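PDB 6HU8: transcriptional regulator ComR, which probably binds DNA through a helix-turn-helix domain and regulates streptococcal competence in response to a peptide pheromone sensed by its TPR domain. Local coordinates for residues M276-L281 and V285-T290; K87-G92 and H243-G248; E143-L148 and F170-G175. All coordinates share one frame; numbering follows the deposited sequence.

Contact 1. Residues M276-L281 and V285-T290; sequences MFASVL and VLEEKT
Ala278 and Glu287 meet where helix 264-279 ends and helix 285-296 has just begun, the two joined by a short loop into a helical hairpin of the TPR-like array. Their CA atoms are 4.8 Å apart, the nearest backbone approach of the pair. The methyl of Ala278 fills that gap: its CB sits 3.6 Å from Glu287 CA and also faces the CG of Leu286.

Glu287 runs as an extended chain. With CG anti to the backbone N (chi1 177°) and the chain straight beyond CG, it is carried alongside the last turn of the neighbouring helix, where OE1 lies 3.3 Å from Ser279 CA. Ser279 offers carbon rather than its hydroxyl to this carboxylate. Its chi1 of 70° folds OG back over the main chain, and Ser279 OG bonds to Met276 O at 2.7 Å; that carbonyl also receives Ser279 N from the same face. The other carboxylate oxygen, OE2, forms a salt bridge with Arg291, one turn further along its own helix.

Beside the loop the leucines cross at a slant, Leu281 CD1 touching Leu286 CD2 at 3.8 Å. Pro247 of helix 246-261 packs against Ala278 and Leu286, tying the hairpin to the preceding helix.

No direct hydrogen bond spans the segments. A water supplies the polar link: it donates to Ala278 O at 2.9 Å and accepts from Glu287 N at 3.0 Å. Ala278 O also receives Leu281 N. The hairpin therefore joins by aliphatic packing, by van der Waals contact of the carboxylate with Ser279 carbons, and by one water between a carbonyl at a helix C-terminus and an amide at a helix N-terminus, while the glutamate's charge is answered within its own helix.

Contact 2. Residues K87-G92 and H243-G248; sequences KFPTYG and HSYKPG
The rings of Tyr91 and Tyr245 meet without stacking: the side chains cross at about a right angle, and Tyr91 CE1 lies near the plane of the Tyr245 ring, at its edge, 3.7 Å from Tyr245 CE1. Pro89 CB stands at that same ring's edge and also covers one face of the Tyr91 ring, 3.8 Å above its plane and shifted toward the rim. The contact belongs to the all-helical TPR-type fold and brings the loop between helix 76-87 and helix 94-111 against residues 243-248, which lead into helix 246-261.

The chi1 of Tyr245 (-65°) aims its phenol at the loop, while a chi2 of 4° brings the CA-CB bond almost into the ring plane and turns the CE1 edge to Tyr91; the ring also meets Phe242 and Phe207. Tyr91, at a left-handed backbone position (phi 62°), reaches across to Ser244, its OH 3.3 Å from Ser244 CB. The separation from Tyr91 OH to Ser244 OG is 3.5 Å, and no hydrogen bond links the segments, so the contact rests on van der Waals packing over a modest 159 Å². Polar bonds to the loop come from helix 94-111, where Arg96 NE bonds to Pro89 O and Lys100 NZ to Phe88 O. At the far end of the Tyr245 side chain, Tyr245 OH approaches Pro89 CB to 3.3 Å.

Contact 3. Residues E143-L148 and F170-G175; sequences EIYEDL and FYHLYG
Tyr145 and His172 carry this contact alone, reaching toward each other from opposite directions between helix 139-152 and helix 160-173, consecutive helices of the TPR-type array. The backbones are well separated, with 11.3 Å between the CA atoms of Tyr145 and His172, so the side chains must span the interval. Tyr145 does so with CG anti to its main-chain nitrogen, though its chi1 of 151° departs clearly from the staggered value.

The flat groups form a strongly offset, near-parallel pair: planes at 18°, centroids of the Tyr145 and His172 rings 4.7 Å apart, and little overlap. What overlaps is peripheral. His172 CE1 lies over one face of the phenol ring, 3.6 Å from Tyr145 CE2, and His172 NE2 is 3.7 Å from that same carbon. In return Tyr145 OH sits over one face of the imidazole, offset toward the rim. Tyr145 OH is 4.0 Å from His172 ND1, and the slid-apart rings meet by van der Waals contact, with no hydrogen bond across and only 87 Å² buried.

In the next shell, Tyr168 O bonds to His172 ND1 and Glu142 OE2 to His172 NE2, fixing the rotation of the imidazole; two such acceptors are consistent with a protonated ring. Trp135 stacks on His172, and Tyr168 meets both Tyr145 and His172 edge-to-face. Further out, helix 139-152 faces the helix-turn-helix region, consistent with the apo protein holding its predicted DNA-binding part against the TPR domain: Arg35 NH2 forms salt bridges with both Glu146 OE1 and Asp147 OD1.

In the fold
All three contacts lie within the ComR tetratricopeptide range. Contact 3 is buried, its centre about 10 Å from that of the chain; contacts 2 and 1 follow at about 16 and about 27 Å, nearer the surface. Contact 3 is nested within the chain span closed by contact 2, and contact 1 comes after both. Contacts 1 and 2, with centres about 11 Å apart, touch: Pro247 packs on Ala278 and Leu286, joining helix 246-261 to the next helix, 264-279, and to helix 285-296. Contact 3 is separate, its nearest atoms about 12 Å from contact 2; its segment 143-148 touches helix 34-41, linking the array to the helix-turn-helix region.

Contact 1. Residues M276-L281 and V285-T290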
# COMPACT_ATOMS: atom_id res chain seq x y z
N MET A 276 -2.86 -28.98 3.61
CA MET A 276 -2.27 -29.61 2.44
C MET A 276 -1.27 -28.70 1.73
O MET A 276 -0.14 -29.12 1.46
CB MET A 276 -3.37 -30.06 1.46
CG MET A 276 -4.01 -31.39 1.86
SD MET A 276 -5.39 -31.91 0.80
CE MET A 276 -4.59 -32.48 -0.68
N PHE A 277 -1.66 -27.45 1.43
CA PHE A 277 -0.75 -26.57 0.71
C PHE A 277 0.43 -26.17 1.59
O PHE A 277 1.56 -26.04 1.10
CB PHE A 277 -1.47 -25.34 0.18
CG PHE A 277 -2.31 -25.64 -1.02
CD1 PHE A 277 -1.77 -26.30 -2.11
CD2 PHE A 277 -3.66 -25.28 -1.06
CE1 PHE A 277 -2.54 -26.58 -3.23
CE2 PHE A 277 -4.43 -25.57 -2.17
CZ PHE A 277 -3.87 -26.22 -3.26
N ALA A 278 0.20 -26.05 2.89
CA ALA A 278 1.32 -25.80 3.80
C ALA A 278 2.32 -26.97 3.86
O ALA A 278 3.52 -26.74 4.04
CB ALA A 278 0.78 -25.52 5.20
N SER A 279 1.82 -28.20 3.73
CA SER A 279 2.61 -29.39 4.04
C SER A 279 3.76 -29.62 3.06
O SER A 279 4.76 -30.26 3.40
CB SER A 279 1.72 -30.64 4.10
OG SER A 279 1.23 -31.02 2.81
N VAL A 280 3.62 -29.08 1.85
CA VAL A 280 4.63 -29.28 0.81
C VAL A 280 5.58 -28.09 0.73
O VAL A 280 6.36 -27.97 -0.23
CB VAL A 280 3.97 -29.52 -0.56
CG1 VAL A 280 3.24 -30.86 -0.54
CG2 VAL A 280 3.00 -28.41 -0.88
N LEU A 281 5.51 -27.22 1.73
CA LEU A 281 6.46 -26.13 1.83
C LEU A 281 7.75 -26.62 2.49
O LEU A 281 7.74 -27.60 3.25
CB LEU A 281 5.87 -24.95 2.62
CG LEU A 281 4.66 -24.32 1.93
CD1 LEU A 281 4.05 -23.26 2.82
CD2 LEU A 281 5.07 -23.75 0.60
N VAL A 285 6.66 -24.61 9.64
CA VAL A 285 6.13 -23.60 10.54
C VAL A 285 4.67 -23.28 10.19
O VAL A 285 3.79 -23.38 11.03
CB VAL A 285 6.98 -22.30 10.50
CG1 VAL A 285 6.30 -21.18 11.26
CG2 VAL A 285 8.39 -22.57 11.06
N LEU A 286 4.43 -22.94 8.93
CA LEU A 286 3.07 -22.59 8.49
C LEU A 286 2.08 -23.77 8.65
O LEU A 286 0.90 -23.59 9.00
CB LEU A 286 3.13 -22.12 7.05
CG LEU A 286 1.90 -21.47 6.43
CD1 LEU A 286 1.33 -20.43 7.40
CD2 LEU A 286 2.30 -20.83 5.11
N GLU A 287 2.55 -24.99 8.38
CA GLU A 287 1.69 -26.17 8.57
C GLU A 287 1.30 -26.37 10.03
O GLU A 287 0.14 -26.67 10.33
CB GLU A 287 2.37 -27.43 8.05
CG GLU A 287 1.54 -28.69 8.29
CD GLU A 287 2.22 -29.95 7.78
OE1 GLU A 287 3.36 -29.84 7.26
OE2 GLU A 287 1.61 -31.03 7.89
N GLU A 288 2.27 -26.24 10.93
CA GLU A 288 1.97 -26.34 12.35
C GLU A 288 1.00 -25.23 12.77
O GLU A 288 0.03 -25.48 13.47
CB GLU A 288 3.25 -26.25 13.19
CG GLU A 288 4.23 -27.39 12.96
CD GLU A 288 5.67 -27.02 13.34
OE1 GLU A 288 5.89 -25.93 13.94
OE2 GLU A 288 6.58 -27.81 13.02
N LYS A 289 1.29 -24.00 12.35
CA LYS A 289 0.43 -22.86 12.67
C LYS A 289 -0.99 -23.10 12.14
O LYS A 289 -1.97 -22.87 12.84
CB LYS A 289 1.02 -21.57 12.08
CG LYS A 289 0.20 -20.28 12.31
CD LYS A 289 0.67 -19.14 11.38
CE LYS A 289 -0.34 -18.86 10.26
NZ LYS A 289 -0.90 -20.11 9.60
N THR A 290 -1.10 -23.56 10.89
CA THR A 290 -2.40 -23.78 10.27
C THR A 290 -3.19 -24.88 10.98
O THR A 290 -4.40 -24.74 11.21
CB THR A 290 -2.25 -24.14 8.79
OG1 THR A 290 -1.71 -23.02 8.09
CG2 THR A 290 -3.61 -24.50 8.18
O HOH W 1 4.65 -25.18 6.19

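Contact 2. Residues K87-G92 and H243-G248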
# COMPACT_ATOMS: atom_id res chain seq x y z
N LYS A 87 9.14 -7.20 -2.25
CA LYS A 87 9.02 -8.62 -2.61
C LYS A 87 9.30 -9.55 -1.43
O LYS A 87 8.93 -10.73 -1.45
CB LYS A 87 9.97 -8.95 -3.77
CG LYS A 87 9.35 -8.80 -5.14
CD LYS A 87 10.41 -8.63 -6.23
CE LYS A 87 11.34 -9.82 -6.33
NZ LYS A 87 12.24 -9.64 -7.50
N PHE A 88 9.96 -9.01 -0.41
CA PHE A 88 10.39 -9.76 0.77
C PHE A 88 9.21 -10.11 1.70
O PHE A 88 8.64 -9.22 2.33
CB PHE A 88 11.45 -8.93 1.51
CG PHE A 88 12.25 -9.69 2.52
CD1 PHE A 88 11.72 -10.00 3.76
CD2 PHE A 88 13.56 -10.06 2.24
CE1 PHE A 88 12.47 -10.70 4.70
CE2 PHE A 88 14.32 -10.75 3.17
CZ PHE A 88 13.77 -11.07 4.40
N PRO A 89 8.84 -11.40 1.80
CA PRO A 89 7.75 -11.76 2.72
C PRO A 89 8.27 -12.02 4.14
O PRO A 89 9.44 -12.34 4.31
CB PRO A 89 7.19 -13.05 2.10
CG PRO A 89 8.40 -13.71 1.51
CD PRO A 89 9.32 -12.57 1.04
N THR A 90 7.40 -11.86 5.14
CA THR A 90 7.82 -12.12 6.51
C THR A 90 7.02 -13.26 7.14
O THR A 90 7.51 -13.95 8.03
CB THR A 90 7.66 -10.88 7.40
OG1 THR A 90 6.33 -10.37 7.26
CG2 THR A 90 8.66 -9.80 6.99
N TYR A 91 5.78 -13.43 6.68
CA TYR A 91 4.86 -14.44 7.20
C TYR A 91 4.54 -14.24 8.68
O TYR A 91 3.96 -15.12 9.33
CB TYR A 91 5.42 -15.86 7.00
CG TYR A 91 5.83 -16.17 5.59
CD1 TYR A 91 4.87 -16.42 4.61
CD2 TYR A 91 7.17 -16.21 5.23
CE1 TYR A 91 5.25 -16.70 3.30
CE2 TYR A 91 7.56 -16.48 3.93
CZ TYR A 91 6.60 -16.73 2.97
OH TYR A 91 6.99 -17.00 1.68
N GLY A 92 4.91 -13.08 9.22
CA GLY A 92 4.75 -12.82 10.64
C GLY A 92 5.96 -13.26 11.45
O GLY A 92 6.07 -12.97 12.65
N HIS A 243 3.24 -20.01 -3.80
CA HIS A 243 2.75 -21.20 -3.11
C HIS A 243 2.64 -21.04 -1.59
O HIS A 243 1.73 -21.59 -0.96
CB HIS A 243 3.66 -22.40 -3.43
CG HIS A 243 3.83 -22.62 -4.90
ND1 HIS A 243 5.07 -22.72 -5.49
CD2 HIS A 243 2.92 -22.71 -5.89
CE1 HIS A 243 4.92 -22.88 -6.79
NE2 HIS A 243 3.63 -22.88 -7.07
N SER A 244 3.57 -20.30 -1.01
CA SER A 244 3.55 -20.09 0.43
C SER A 244 2.34 -19.27 0.91
O SER A 244 2.08 -19.24 2.11
CB SER A 244 4.83 -19.40 0.88
OG SER A 244 5.96 -20.13 0.46
N TYR A 245 1.64 -18.59 0.01
CA TYR A 245 0.55 -17.69 0.42
C TYR A 245 -0.81 -18.37 0.44
O TYR A 245 -1.78 -17.79 0.94
CB TYR A 245 0.45 -16.46 -0.49
CG TYR A 245 1.64 -15.53 -0.45
CD1 TYR A 245 2.78 -15.85 0.30
CD2 TYR A 245 1.64 -14.34 -1.17
CE1 TYR A 245 3.89 -15.01 0.32
CE2 TYR A 245 2.74 -13.50 -1.16
CZ TYR A 245 3.87 -13.84 -0.41
OH TYR A 245 4.98 -13.01 -0.38
N LYS A 246 -0.89 -19.58 -0.12
CA LYS A 246 -2.16 -20.30 -0.21
C LYS A 246 -2.78 -20.65 1.14
O LYS A 246 -4.01 -20.54 1.31
CB LYS A 246 -1.98 -21.57 -1.05
CG LYS A 246 -1.76 -21.34 -2.54
CD LYS A 246 -1.81 -22.68 -3.30
CE LYS A 246 -1.33 -22.54 -4.74
NZ LYS A 246 -1.04 -23.88 -5.34
N PRO A 247 -1.96 -21.11 2.11
CA PRO A 247 -2.65 -21.50 3.35
C PRO A 247 -3.42 -20.35 4.01
O PRO A 247 -4.55 -20.58 4.46
CB PRO A 247 -1.51 -22.01 4.23
CG PRO A 247 -0.54 -22.63 3.21
CD PRO A 247 -0.56 -21.59 2.10
N GLY A 248 -2.86 -19.14 4.03
CA GLY A 248 -3.56 -18.01 4.62
C GLY A 248 -4.88 -17.70 3.94
O GLY A 248 -5.82 -17.21 4.57

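Contact 3. Residues E143-L148 and F170-G175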
# COMPACT_ATOMS: atom_id res chain seq x y z
N GLU A 143 -0.57 13.45 7.90
CA GLU A 143 -0.91 14.61 7.08
C GLU A 143 -0.59 14.35 5.60
O GLU A 143 -1.34 14.73 4.70
CB GLU A 143 -0.15 15.85 7.59
CG GLU A 143 -0.47 17.16 6.88
CD GLU A 143 0.40 18.34 7.36
OE1 GLU A 143 1.54 18.11 7.81
OE2 GLU A 143 -0.05 19.50 7.28
N ILE A 144 0.55 13.70 5.35
CA ILE A 144 0.96 13.34 4.00
C ILE A 144 0.08 12.20 3.47
O ILE A 144 -0.43 12.26 2.34
CB ILE A 144 2.46 12.94 3.97
CG1 ILE A 144 3.33 14.19 4.13
CG2 ILE A 144 2.82 12.17 2.67
CD1 ILE A 144 4.69 13.94 4.75
N TYR A 145 -0.12 11.17 4.28
CA TYR A 145 -0.97 10.06 3.87
C TYR A 145 -2.36 10.58 3.51
O TYR A 145 -2.97 10.12 2.54
CB TYR A 145 -1.07 9.01 4.99
CG TYR A 145 -2.36 8.24 4.98
CD1 TYR A 145 -2.54 7.11 4.17
CD2 TYR A 145 -3.41 8.63 5.81
CE1 TYR A 145 -3.74 6.41 4.18
CE2 TYR A 145 -4.61 7.95 5.82
CZ TYR A 145 -4.77 6.85 5.02
OH TYR A 145 -5.98 6.20 5.07
N GLU A 146 -2.84 11.56 4.27
CA GLU A 146 -4.21 12.03 4.08
C GLU A 146 -4.45 12.53 2.65
O GLU A 146 -5.42 12.14 2.02
CB GLU A 146 -4.57 13.13 5.08
CG GLU A 146 -6.04 13.51 5.02
CD GLU A 146 -6.46 14.53 6.08
OE1 GLU A 146 -6.03 15.69 6.00
OE2 GLU A 146 -7.24 14.16 6.99
N ASP A 147 -3.55 13.36 2.13
CA ASP A 147 -3.80 13.91 0.80
C ASP A 147 -3.53 12.88 -0.30
O ASP A 147 -4.28 12.82 -1.28
CB ASP A 147 -2.98 15.19 0.58
CG ASP A 147 -3.61 16.40 1.28
OD1 ASP A 147 -4.72 16.25 1.83
OD2 ASP A 147 -3.00 17.50 1.27
N LEU A 148 -2.50 12.06 -0.14
CA LEU A 148 -2.27 10.98 -1.11
C LEU A 148 -3.44 9.99 -1.15
O LEU A 148 -3.82 9.52 -2.22
CB LEU A 148 -0.94 10.26 -0.82
CG LEU A 148 0.26 11.17 -1.12
CD1 LEU A 148 1.57 10.60 -0.57
CD2 LEU A 148 0.39 11.40 -2.62
N PHE A 170 -6.34 0.52 5.20
CA PHE A 170 -6.87 -0.67 5.87
C PHE A 170 -6.32 -0.79 7.29
O PHE A 170 -7.04 -1.18 8.22
CB PHE A 170 -6.56 -1.94 5.07
CG PHE A 170 -7.28 -1.99 3.75
CD1 PHE A 170 -8.58 -1.50 3.64
CD2 PHE A 170 -6.67 -2.52 2.63
CE1 PHE A 170 -9.27 -1.54 2.44
CE2 PHE A 170 -7.36 -2.57 1.42
CZ PHE A 170 -8.65 -2.07 1.32
N TYR A 171 -5.05 -0.44 7.45
CA TYR A 171 -4.40 -0.40 8.76
C TYR A 171 -5.11 0.53 9.74
O TYR A 171 -5.09 0.28 10.94
CB TYR A 171 -2.95 0.03 8.59
CG TYR A 171 -2.07 -0.05 9.82
CD1 TYR A 171 -1.75 -1.28 10.39
CD2 TYR A 171 -1.50 1.09 10.36
CE1 TYR A 171 -0.91 -1.36 11.50
CE2 TYR A 171 -0.67 1.03 11.47
CZ TYR A 171 -0.37 -0.20 12.03
OH TYR A 171 0.46 -0.27 13.13
N HIS A 172 -5.73 1.60 9.23
CA HIS A 172 -6.55 2.48 10.08
C HIS A 172 -7.81 1.78 10.59
O HIS A 172 -8.32 2.10 11.67
CB HIS A 172 -6.99 3.75 9.34
CG HIS A 172 -5.92 4.79 9.20
ND1 HIS A 172 -4.74 4.56 8.54
CD2 HIS A 172 -5.87 6.07 9.64
CE1 HIS A 172 -4.00 5.65 8.58
NE2 HIS A 172 -4.66 6.59 9.24
N LEU A 173 -8.33 0.86 9.79
CA LEU A 173 -9.61 0.23 10.09
C LEU A 173 -9.46 -0.95 11.02
O LEU A 173 -10.45 -1.47 11.52
CB LEU A 173 -10.29 -0.23 8.80
CG LEU A 173 -10.62 0.85 7.79
CD1 LEU A 173 -11.45 0.27 6.66
CD2 LEU A 173 -11.36 1.99 8.48
N TYR A 174 -8.23 -1.40 11.24
CA TYR A 174 -7.98 -2.58 12.05
C TYR A 174 -8.55 -2.43 13.46
O TYR A 174 -8.27 -1.45 14.16
CB TYR A 174 -6.49 -2.87 12.13
CG TYR A 174 -6.18 -4.18 12.82
CD1 TYR A 174 -6.32 -5.39 12.14
CD2 TYR A 174 -5.77 -4.22 14.14
CE1 TYR A 174 -6.06 -6.60 12.76
CE2 TYR A 174 -5.51 -5.43 14.78
CZ TYR A 174 -5.65 -6.61 14.08
OH TYR A 174 -5.38 -7.81 14.70
N GLY A 175 -9.34 -3.41 13.88
CA GLY A 175 -9.91 -3.42 15.21
C GLY A 175 -11.13 -2.54 15.38
O GLY A 175 -11.82 -2.62 16.40